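Local coordinates for protein glycosyltransferase (PDB 3WAD) that is a glycosyltransferase of the GT-B type, built from two domains that each hold a parallel beta sheet, at residues A76-N80 against D94-Y99; H226-N230 against T327-R331. All coordinates share one frame. Residues are numbered along the deposited sequence.

Contact 1. Residues A76-N80 against D94-Y99; sequences ALTLN and DVFAQY
This is a loop-on-helix packing contact in the N-terminal domain. The loop 76-80, which follows strand 49-52, lies on helix 89-106 at residues 94-99. L77 and T78 are extended (phi/psi -103/96 and -116/162). The chain turns at L79 and N80, where psi is near zero (-96/-15 and -89/12). The closest backbone approach is L77 to V95, 5.5 Å between CA atoms. L77 is the most covered residue. In the mt rotamer L77 CD1 lies 3.5 Å from D94 O, and L77 CB meets V95 CG2 at 4.0 Å. One hydrogen bond joins the segments: Q98 NE2 donates to L77 O at 3.2 Å. L79 also points at the helix, with chi1 -148° and chi2 30°, between the usual wells. L79 CD1 touches V95 CG1 at 3.9 Å. L79 CD2 sits 4.2 Å from the Y99 ring centroid, almost on the ring normal, as a CH-pi contact. T78 points away; T78 OG1 donates to N80 OD1 at 3.0 Å, while T78 O bonds to Y91 OH. W157 and M160 of helix 156-168 also pack on L79. The arrangement is that of a loop packed on a helix within the N-terminal domain of a GT-B protein.

Contact 2. Residues H226-N230 against T327-R331; sequences HLPFN and TNAIR
P228, T327 and N328 have the most surface covered here. The loop 226-230 is extended from H226 to F229, and N230 turns to phi/psi -89/-5. It meets the second half of helix 323-332. P228 and T327 are nearest, with CA atoms 6.0 Å apart. P228 CG packs on T327 CG2 at 3.8 Å. T327 OG1 bonds back to G323 O. N328 and N230 (both m) pair their amides: N328 ND2 donates to N230 OD1 at 2.9 Å, and N230 ND2 to N328 OD1 at 3.2 Å. N328 ND2 also bonds to G324 O. The loop follows strand 221-222 of the seven-stranded sheet, and the helix lies between strands 314-319 and 336-338 of the six-stranded sheet, so the contact joins the two halves of the GT-B fold. A water O donates to P228 O (3.1 Å) and N328 OD1 (2.9 Å) and accepts a weak bond from R331 NH1 (3.0 Å). R331 is extended; R331 NH2 forms a salt bridge with E30 of the second subunit.

In the fold
Along the chain, contact 1 comes wholly ahead of contact 2. Their centres are 29 Å apart and their nearest atoms about 17 Å apart, so they do not touch. They share no helix or strand. Contact 1 is local, with 13 residues between its segments, and lies 19 Å from the centre of the chain. Contact 2 has 96 residues between its segments and lies 11 Å from that centre. It brings together the loop after strand 221-222, an outermost strand of the seven-stranded sheet, and helix 323-332 of the C-terminal half. It also borders the second subunit. Contact 1 therefore packs a single domain; the other lies where the two halves meet.

Contact 1. Residues A76-N80 against D94-Y99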
ATOM      1  N   ALA B  76      -0.726 -30.982  24.227  1.00 51.48           N
ATOM      2  CA  ALA B  76       0.398 -31.916  24.343  1.00 50.40           C
ATOM      3  C   ALA B  76       1.588 -31.343  23.562  1.00 49.05           C
ATOM      4  O   ALA B  76       2.589 -30.942  24.162  1.00 49.65           O
ATOM      5  CB  ALA B  76      -0.002 -33.362  23.819  1.00 51.31           C
ATOM      6  N   LEU B  77       1.456 -31.248  22.244  1.00 46.78           N
ATOM      7  CA  LEU B  77       2.608 -30.950  21.393  1.00 44.57           C
ATOM      8  C   LEU B  77       2.593 -29.505  20.950  1.00 43.37           C
ATOM      9  O   LEU B  77       1.946 -29.166  19.956  1.00 44.70           O
ATOM     10  CB  LEU B  77       2.690 -31.899  20.179  1.00 44.49           C
ATOM     11  CG  LEU B  77       2.738 -33.410  20.435  1.00 42.19           C
ATOM     12  CD1 LEU B  77       2.688 -34.179  19.124  1.00 42.84           C
ATOM     13  CD2 LEU B  77       3.917 -33.815  21.268  1.00 40.31           C
ATOM     14  N   THR B  78       3.311 -28.647  21.656  1.00 40.35           N
ATOM     15  CA  THR B  78       3.383 -27.246  21.238  1.00 39.15           C
ATOM     16  C   THR B  78       4.765 -26.751  20.834  1.00 38.31           C
ATOM     17  O   THR B  78       5.814 -27.301  21.224  1.00 36.65           O
ATOM     18  CB  THR B  78       2.874 -26.296  22.314  1.00 38.73           C
ATOM     19  OG1 THR B  78       3.743 -26.380  23.436  1.00 39.13           O
ATOM     20  CG2 THR B  78       1.505 -26.727  22.771  1.00 40.62           C
ATOM     21  N   LEU B  79       4.720 -25.633  20.113  1.00 37.29           N
ATOM     22  CA  LEU B  79       5.861 -25.072  19.514  1.00 36.41           C
ATOM     23  C   LEU B  79       6.427 -23.996  20.430  1.00 36.41           C
ATOM     24  O   LEU B  79       7.565 -23.561  20.265  1.00 38.44           O
ATOM     25  CB  LEU B  79       5.423 -24.537  18.156  1.00 36.47           C
ATOM     26  CG  LEU B  79       6.346 -24.501  16.957  1.00 35.36           C
ATOM     27  CD1 LEU B  79       7.425 -25.603  16.927  1.00 33.60           C
ATOM     28  CD2 LEU B  79       5.506 -24.458  15.675  1.00 33.65           C
ATOM     29  N   ASN B  80       5.665 -23.544  21.409  1.00 33.93           N
ATOM     30  CA  ASN B  80       6.254 -22.619  22.314  1.00 32.71           C
ATOM     31  C   ASN B  80       6.975 -23.260  23.539  1.00 30.90           C
ATOM     32  O   ASN B  80       7.298 -22.556  24.488  1.00 31.12           O
ATOM     33  CB  ASN B  80       5.225 -21.610  22.770  1.00 32.93           C
ATOM     34  CG  ASN B  80       4.137 -22.251  23.615  1.00 35.64           C
ATOM     35  OD1 ASN B  80       4.191 -23.442  23.950  1.00 40.44           O
ATOM     36  ND2 ASN B  80       3.158 -21.467  23.972  1.00 36.86           N
ATOM     37  N   ASP B  94       7.934 -35.399  17.325  1.00 29.78           N
ATOM     38  CA  ASP B  94       6.481 -35.478  17.271  1.00 30.76           C
ATOM     39  C   ASP B  94       5.843 -34.114  17.015  1.00 28.81           C
ATOM     40  O   ASP B  94       4.818 -34.071  16.391  1.00 28.28           O
ATOM     41  CB  ASP B  94       5.854 -36.138  18.493  1.00 30.43           C
ATOM     42  CG  ASP B  94       6.344 -37.587  18.720  1.00 37.14           C
ATOM     43  OD1 ASP B  94       6.856 -38.259  17.773  1.00 35.69           O
ATOM     44  OD2 ASP B  94       6.186 -38.056  19.894  1.00 38.41           O
ATOM     45  N   VAL B  95       6.440 -33.035  17.513  1.00 26.97           N
ATOM     46  CA  VAL B  95       5.964 -31.727  17.155  1.00 26.67           C
ATOM     47  C   VAL B  95       6.025 -31.618  15.585  1.00 26.20           C
ATOM     48  O   VAL B  95       5.052 -31.216  14.955  1.00 24.64           O
ATOM     49  CB  VAL B  95       6.741 -30.581  17.854  1.00 24.27           C
ATOM     50  CG1 VAL B  95       6.350 -29.314  17.282  1.00 27.51           C
ATOM     51  CG2 VAL B  95       6.359 -30.505  19.395  1.00 24.88           C
ATOM     52  N   PHE B  96       7.160 -32.027  15.008  1.00 25.29           N
ATOM     53  CA  PHE B  96       7.357 -31.949  13.581  1.00 25.65           C
ATOM     54  C   PHE B  96       6.382 -32.793  12.786  1.00 26.86           C
ATOM     55  O   PHE B  96       5.854 -32.332  11.753  1.00 28.60           O
ATOM     56  CB  PHE B  96       8.802 -32.238  13.168  1.00 24.50           C
ATOM     57  CG  PHE B  96       9.752 -31.161  13.523  1.00 26.72           C
ATOM     58  CD1 PHE B  96       9.311 -29.889  13.751  1.00 25.63           C
ATOM     59  CD2 PHE B  96      11.125 -31.422  13.608  1.00 31.51           C
ATOM     60  CE1 PHE B  96      10.178 -28.881  14.072  1.00 27.71           C
ATOM     61  CE2 PHE B  96      12.014 -30.386  13.906  1.00 26.10           C
ATOM     62  CZ  PHE B  96      11.552 -29.150  14.169  1.00 25.73           C
ATOM     63  N   ALA B  97       6.146 -34.006  13.250  1.00 26.88           N
ATOM     64  CA  ALA B  97       5.135 -34.873  12.634  1.00 28.14           C
ATOM     65  C   ALA B  97       3.754 -34.233  12.642  1.00 28.05           C
ATOM     66  O   ALA B  97       3.074 -34.268  11.621  1.00 28.84           O
ATOM     67  CB  ALA B  97       5.133 -36.250  13.253  1.00 26.61           C
ATOM     68  N   GLN B  98       3.356 -33.627  13.761  1.00 27.40           N
ATOM     69  CA  GLN B  98       2.027 -33.020  13.844  1.00 27.31           C
ATOM     70  C   GLN B  98       1.889 -31.725  13.046  1.00 26.87           C
ATOM     71  O   GLN B  98       0.929 -31.576  12.315  1.00 26.93           O
ATOM     72  CB  GLN B  98       1.656 -32.722  15.296  1.00 27.72           C
ATOM     73  CG  GLN B  98       0.271 -32.049  15.471  1.00 34.77           C
ATOM     74  CD  GLN B  98       0.087 -31.607  16.946  1.00 42.34           C
ATOM     75  OE1 GLN B  98      -0.446 -32.360  17.744  1.00 44.87           O
ATOM     76  NE2 GLN B  98       0.588 -30.424  17.301  1.00 42.65           N
ATOM     77  N   TYR B  99       2.848 -30.819  13.161  1.00 25.06           N
ATOM     78  CA  TYR B  99       2.735 -29.574  12.486  1.00 27.50           C
ATOM     79  C   TYR B  99       3.003 -29.669  10.985  1.00 29.26           C
ATOM     80  O   TYR B  99       2.547 -28.832  10.219  1.00 29.31           O
ATOM     81  CB  TYR B  99       3.722 -28.622  13.088  1.00 28.90           C
ATOM     82  CG  TYR B  99       3.110 -27.954  14.250  1.00 31.88           C
ATOM     83  CD1 TYR B  99       3.386 -28.388  15.525  1.00 35.16           C
ATOM     84  CD2 TYR B  99       2.179 -26.921  14.057  1.00 37.51           C
ATOM     85  CE1 TYR B  99       2.803 -27.775  16.619  1.00 42.40           C
ATOM     86  CE2 TYR B  99       1.575 -26.303  15.123  1.00 40.35           C
ATOM     87  CZ  TYR B  99       1.899 -26.738  16.400  1.00 43.46           C
ATOM     88  OH  TYR B  99       1.310 -26.151  17.469  1.00 50.05           O
TER

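Contact 2. Residues H226-N230 against T327-R331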
ATOM      1  N   HIS B 226      10.776  -3.291  11.840  1.00 23.42           N
ATOM      2  CA  HIS B 226       9.476  -3.797  11.445  1.00 23.40           C
ATOM      3  C   HIS B 226       8.393  -2.768  11.535  1.00 21.09           C
ATOM      4  O   HIS B 226       8.147  -2.193  12.574  1.00 21.04           O
ATOM      5  CB  HIS B 226       9.126  -5.052  12.279  1.00 22.20           C
ATOM      6  CG  HIS B 226       7.864  -5.728  11.860  1.00 25.20           C
ATOM      7  ND1 HIS B 226       7.545  -5.965  10.533  1.00 24.43           N
ATOM      8  CD2 HIS B 226       6.817  -6.191  12.600  1.00 24.30           C
ATOM      9  CE1 HIS B 226       6.385  -6.604  10.481  1.00 28.95           C
ATOM     10  NE2 HIS B 226       5.920  -6.739  11.717  1.00 26.49           N
ATOM     11  N   LEU B 227       7.742  -2.535  10.415  1.00 22.31           N
ATOM     12  CA  LEU B 227       6.609  -1.600  10.412  1.00 24.49           C
ATOM     13  C   LEU B 227       5.248  -2.429  10.650  1.00 24.54           C
ATOM     14  O   LEU B 227       4.958  -3.388   9.912  1.00 24.63           O
ATOM     15  CB  LEU B 227       6.606  -0.691   9.162  1.00 25.33           C
ATOM     16  CG  LEU B 227       5.813   0.626   9.226  1.00 26.42           C
ATOM     17  CD1 LEU B 227       6.061   1.360   7.945  1.00 28.95           C
ATOM     18  CD2 LEU B 227       4.290   0.237   9.224  1.00 34.33           C
ATOM     19  N   PRO B 228       4.523  -2.127  11.771  1.00 25.16           N
ATOM     20  CA  PRO B 228       3.251  -2.797  12.138  1.00 25.99           C
ATOM     21  C   PRO B 228       2.143  -2.246  11.312  1.00 25.66           C
ATOM     22  O   PRO B 228       1.777  -1.100  11.474  1.00 29.24           O
ATOM     23  CB  PRO B 228       3.047  -2.434  13.612  1.00 24.86           C
ATOM     24  CG  PRO B 228       3.938  -1.366  13.954  1.00 27.98           C
ATOM     25  CD  PRO B 228       4.929  -1.124  12.762  1.00 24.29           C
ATOM     26  N   PHE B 229       1.693  -3.001  10.317  1.00 26.62           N
ATOM     27  CA  PHE B 229       0.589  -2.522   9.471  1.00 25.51           C
ATOM     28  C   PHE B 229      -0.694  -2.842  10.241  1.00 26.28           C
ATOM     29  O   PHE B 229      -0.990  -4.041  10.496  1.00 25.38           O
ATOM     30  CB  PHE B 229       0.559  -3.232   8.097  1.00 24.43           C
ATOM     31  CG  PHE B 229      -0.627  -2.824   7.217  1.00 23.47           C
ATOM     32  CD1 PHE B 229      -0.828  -1.502   6.902  1.00 20.44           C
ATOM     33  CD2 PHE B 229      -1.497  -3.784   6.696  1.00 21.59           C
ATOM     34  CE1 PHE B 229      -1.892  -1.101   6.097  1.00 18.12           C
ATOM     35  CE2 PHE B 229      -2.578  -3.409   5.896  1.00 20.72           C
ATOM     36  CZ  PHE B 229      -2.782  -2.032   5.595  1.00 19.89           C
ATOM     37  N   ASN B 230      -1.452  -1.806  10.548  1.00 27.13           N
ATOM     38  CA  ASN B 230      -2.701  -1.955  11.284  1.00 29.95           C
ATOM     39  C   ASN B 230      -3.992  -2.185  10.468  1.00 31.34           C
ATOM     40  O   ASN B 230      -5.072  -2.450  11.050  1.00 31.18           O
ATOM     41  CB  ASN B 230      -2.814  -0.821  12.318  1.00 29.59           C
ATOM     42  CG  ASN B 230      -1.594  -0.787  13.243  1.00 27.17           C
ATOM     43  OD1 ASN B 230      -1.031  -1.858  13.629  1.00 23.85           O
ATOM     44  ND2 ASN B 230      -1.129   0.409  13.531  1.00 21.84           N
ATOM     45  N   THR B 327       4.653  -4.453  18.535  1.00 24.27           N
ATOM     46  CA  THR B 327       5.512  -3.678  17.655  1.00 22.47           C
ATOM     47  C   THR B 327       5.048  -2.250  17.640  1.00 22.58           C
ATOM     48  O   THR B 327       5.879  -1.357  17.560  1.00 21.31           O
ATOM     49  CB  THR B 327       5.610  -4.253  16.219  1.00 22.44           C
ATOM     50  OG1 THR B 327       6.035  -5.596  16.293  1.00 22.51           O
ATOM     51  CG2 THR B 327       6.638  -3.553  15.409  1.00 18.54           C
ATOM     52  N   ASN B 328       3.735  -1.994  17.745  1.00 22.16           N
ATOM     53  CA  ASN B 328       3.248  -0.630  17.884  1.00 22.11           C
ATOM     54  C   ASN B 328       3.711   0.021  19.225  1.00 23.82           C
ATOM     55  O   ASN B 328       4.137   1.213  19.250  1.00 23.07           O
ATOM     56  CB  ASN B 328       1.706  -0.609  17.804  1.00 21.76           C
ATOM     57  CG  ASN B 328       1.190  -0.564  16.406  1.00 21.35           C
ATOM     58  OD1 ASN B 328       1.158   0.476  15.793  1.00 22.87           O
ATOM     59  ND2 ASN B 328       0.763  -1.707  15.893  1.00 18.75           N
ATOM     60  N   ALA B 329       3.730  -0.761  20.312  1.00 23.66           N
ATOM     61  CA  ALA B 329       4.176  -0.170  21.602  1.00 25.41           C
ATOM     62  C   ALA B 329       5.694   0.105  21.516  1.00 26.34           C
ATOM     63  O   ALA B 329       6.184   1.081  22.121  1.00 25.64           O
ATOM     64  CB  ALA B 329       3.924  -1.105  22.768  1.00 23.76           C
ATOM     65  N   ILE B 330       6.410  -0.773  20.806  1.00 26.42           N
ATOM     66  CA  ILE B 330       7.862  -0.530  20.564  1.00 26.85           C
ATOM     67  C   ILE B 330       8.062   0.768  19.793  1.00 27.86           C
ATOM     68  O   ILE B 330       8.845   1.647  20.223  1.00 28.53           O
ATOM     69  CB  ILE B 330       8.526  -1.665  19.812  1.00 26.59           C
ATOM     70  CG1 ILE B 330       8.591  -2.897  20.700  1.00 23.06           C
ATOM     71  CG2 ILE B 330      10.005  -1.280  19.367  1.00 28.63           C
ATOM     72  CD1 ILE B 330       9.385  -3.930  20.097  1.00 22.68           C
ATOM     73  N   ARG B 331       7.359   0.904  18.664  1.00 25.89           N
ATOM     74  CA  ARG B 331       7.564   2.022  17.771  1.00 27.18           C
ATOM     75  C   ARG B 331       7.163   3.373  18.407  1.00 27.41           C
ATOM     76  O   ARG B 331       7.809   4.398  18.177  1.00 25.88           O
ATOM     77  CB  ARG B 331       6.806   1.792  16.446  1.00 27.45           C
ATOM     78  CG  ARG B 331       6.753   2.969  15.528  1.00 27.00           C
ATOM     79  CD  ARG B 331       5.969   2.639  14.286  1.00 29.29           C
ATOM     80  NE  ARG B 331       6.166   3.657  13.264  1.00 34.91           N
ATOM     81  CZ  ARG B 331       5.481   3.726  12.117  1.00 37.65           C
ATOM     82  NH1 ARG B 331       4.497   2.836  11.848  1.00 34.09           N
ATOM     83  NH2 ARG B 331       5.745   4.720  11.258  1.00 35.06           N
TER
HETATM   84  O   HOH W   1       2.296   1.436  13.267  1.00 33.34           O